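Local coordinates for beta-mannosidase (Trichoderma harzianum, PDB 4CVU), which probably hydrolyses terminal beta-linked mannose residues from the non-reducing ends of mannose-containing saccharides, as a fungal glycoside hydrolase of family 2, at residues R344-R349 with L475-S480. Numbering follows the deposited sequence.
Sequences RRVGFR and LNHHAS. With CD (cadmium ion), chain S.
His477 donates from ND1 to the backbone carbonyl O of Arg345, 3.0 Å away, with an N-H...O angle of 150°; the acceptor lies in the ring plane, while ND1 stands above the carbonyl plane. CG of His477 sits between the backbone N and the carbonyl carbon (chi1 73°), and the ND1 bond and the metal fix how the ring is turned. With ND1 protonated, NE2 keeps its lone pair for a cadmium ion at 2.8 Å, a site completed by Asp430 and two waters. Imidazole suits this place because its two nitrogens can serve opposite roles. Over one ring face lies CD of Arg344, 3.9 Å from the centroid in a CH-pi contact, and His478 packs against the opposite face. An alanine in place of Arg344 would lose the CD methylene over the ring and probably open a gap beside NE2, with CB still touching the ring near ND1. His478 hydrogen-bonds Asp437 through ND1, and its NE2 lies 3.1 Å from a metal-bound water. Two waters bridge further backbone groups across the contact: one links Arg345 O to Ala479 N, and another bridges Gly347 O and His477 O. Gly347 fits because Ala479 CB comes within 4.0 Å of its CA, where a side chain would collide. The last strand of the immunoglobulin-like domain thus meets the loop before strand 481-485 of the catalytic barrel, and the chemistry implies that a strand carbonyl orients the histidine that binds the metal.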
loop_
_atom_site.group_PDB
_atom_site.type_symbol
_atom_site.label_atom_id
_atom_site.label_comp_id
_atom_site.label_asym_id
_atom_site.label_seq_id
_atom_site.Cartn_x
_atom_site.Cartn_y
_atom_site.Cartn_z
ATOM N N ARG A 344 -32.921 14.461 -29.027
ATOM C CA ARG A 344 -32.854 14.304 -27.594
ATOM C C ARG A 344 -33.874 13.267 -27.116
ATOM O O ARG A 344 -34.858 12.986 -27.801
ATOM C CB ARG A 344 -33.124 15.660 -26.926
ATOM C CG ARG A 344 -32.034 16.715 -27.153
ATOM C CD ARG A 344 -30.674 16.277 -26.642
ATOM N NE ARG A 344 -29.671 17.336 -26.688
ATOM C CZ ARG A 344 -28.846 17.574 -27.703
ATOM N NH1 ARG A 344 -28.877 16.851 -28.795
ATOM N NH2 ARG A 344 -27.966 18.551 -27.616
ATOM N N ARG A 345 -33.653 12.714 -25.929
ATOM C CA ARG A 345 -34.660 11.868 -25.289
ATOM C C ARG A 345 -35.361 12.674 -24.193
ATOM O O ARG A 345 -34.719 13.297 -23.358
ATOM C CB ARG A 345 -34.042 10.578 -24.749
ATOM C CG ARG A 345 -35.085 9.624 -24.176
ATOM C CD ARG A 345 -34.539 8.245 -23.834
ATOM N NE ARG A 345 -33.609 8.290 -22.714
ATOM C CZ ARG A 345 -33.018 7.243 -22.148
ATOM N NH1 ARG A 345 -33.265 6.015 -22.571
ATOM N NH2 ARG A 345 -32.191 7.437 -21.120
ATOM N N VAL A 346 -36.682 12.676 -24.216
ATOM C CA VAL A 346 -37.477 13.553 -23.349
ATOM C C VAL A 346 -38.610 12.828 -22.619
ATOM O O VAL A 346 -38.940 11.706 -22.933
ATOM C CB VAL A 346 -38.070 14.735 -24.176
ATOM C CG1 VAL A 346 -36.957 15.486 -24.887
ATOM C CG2 VAL A 346 -39.100 14.256 -25.200
ATOM N N GLY A 347 -39.224 13.513 -21.659
ATOM C CA GLY A 347 -40.411 13.013 -20.968
ATOM C C GLY A 347 -41.482 14.085 -20.861
ATOM O O GLY A 347 -41.182 15.293 -20.875
ATOM N N PHE A 348 -42.730 13.640 -20.776
ATOM C CA PHE A 348 -43.856 14.507 -20.529
ATOM C C PHE A 348 -44.224 14.395 -19.076
ATOM O O PHE A 348 -44.769 13.385 -18.647
ATOM C CB PHE A 348 -45.050 14.129 -21.425
ATOM C CG PHE A 348 -44.841 14.464 -22.860
ATOM C CD1 PHE A 348 -44.160 13.593 -23.695
ATOM C CD2 PHE A 348 -45.323 15.664 -23.386
ATOM C CE1 PHE A 348 -43.969 13.915 -25.035
ATOM C CE2 PHE A 348 -45.128 15.992 -24.708
ATOM C CZ PHE A 348 -44.452 15.117 -25.535
ATOM N N ARG A 349 -43.861 15.427 -18.318
ATOM C CA ARG A 349 -44.269 15.553 -16.929
ATOM C C ARG A 349 -44.069 16.958 -16.420
ATOM O O ARG A 349 -43.347 17.750 -17.013
ATOM C CB ARG A 349 -43.527 14.554 -16.007
ATOM C CG ARG A 349 -42.028 14.420 -16.235
ATOM C CD ARG A 349 -41.207 15.458 -15.494
ATOM N NE ARG A 349 -41.021 16.643 -16.311
ATOM C CZ ARG A 349 -39.967 17.447 -16.242
ATOM N NH1 ARG A 349 -38.976 17.193 -15.408
ATOM N NH2 ARG A 349 -39.912 18.508 -17.036
ATOM N N LEU A 475 -29.453 21.023 -20.274
ATOM C CA LEU A 475 -30.035 20.032 -19.353
ATOM C C LEU A 475 -31.552 20.000 -19.317
ATOM O O LEU A 475 -32.126 19.027 -18.830
ATOM C CB LEU A 475 -29.500 20.267 -17.942
ATOM C CG LEU A 475 -28.016 19.913 -17.779
ATOM C CD1 LEU A 475 -27.501 20.346 -16.407
ATOM C CD2 LEU A 475 -27.796 18.426 -17.953
ATOM N N ASN A 476 -32.197 21.039 -19.882
ATOM C CA ASN A 476 -33.627 21.274 -19.695
ATOM C C ASN A 476 -34.550 20.143 -20.151
ATOM O O ASN A 476 -35.631 19.975 -19.613
ATOM C CB ASN A 476 -34.072 22.560 -20.412
ATOM C CG ASN A 476 -35.393 23.050 -19.904
ATOM O OD1 ASN A 476 -35.519 23.459 -18.755
ATOM N ND2 ASN A 476 -36.401 22.962 -20.739
ATOM N N HIS A 477 -34.110 19.373 -21.139
ATOM C CA HIS A 477 -34.944 18.317 -21.703
ATOM C C HIS A 477 -34.994 17.015 -20.912
ATOM O O HIS A 477 -35.733 16.106 -21.284
ATOM C CB HIS A 477 -34.420 17.966 -23.093
ATOM C CG HIS A 477 -33.141 17.213 -23.071
ATOM N ND1 HIS A 477 -33.095 15.835 -23.146
ATOM C CD2 HIS A 477 -31.858 17.628 -22.963
ATOM C CE1 HIS A 477 -31.837 15.435 -23.109
ATOM N NE2 HIS A 477 -31.073 16.500 -22.991
ATOM N N HIS A 478 -34.143 16.896 -19.883
ATOM C CA HIS A 478 -34.095 15.689 -19.067
ATOM C C HIS A 478 -35.275 15.598 -18.140
ATOM O O HIS A 478 -35.473 16.492 -17.310
ATOM C CB HIS A 478 -32.799 15.663 -18.256
ATOM C CG HIS A 478 -31.599 15.353 -19.079
ATOM N ND1 HIS A 478 -31.398 14.109 -19.634
ATOM C CD2 HIS A 478 -30.559 16.114 -19.470
ATOM C CE1 HIS A 478 -30.258 14.104 -20.294
ATOM N NE2 HIS A 478 -29.744 15.316 -20.242
ATOM N N ALA A 479 -36.051 14.511 -18.249
ATOM C CA ALA A 479 -37.210 14.327 -17.344
ATOM C C ALA A 479 -36.833 14.225 -15.861
ATOM O O ALA A 479 -37.617 14.613 -14.987
ATOM C CB ALA A 479 -38.020 13.124 -17.755
ATOM N N SER A 480 -35.614 13.745 -15.585
ATOM C CA SER A 480 -35.133 13.625 -14.190
ATOM C C SER A 480 -34.875 14.986 -13.508
ATOM O O SER A 480 -34.891 15.080 -12.287
ATOM C CB SER A 480 -33.857 12.804 -14.182
ATOM O OG SER A 480 -32.798 13.624 -14.601
HETATM CD CD CD S . -28.319 16.367 -23.344
HETATM O O HOH W 1 -35.373 12.776 -20.611
HETATM O O HOH W 2 -38.531 16.643 -20.775
HETATM O O HOH W 3 -27.492 17.257 -21.218
HETATM O O HOH W 4 -27.441 15.291 -25.629
#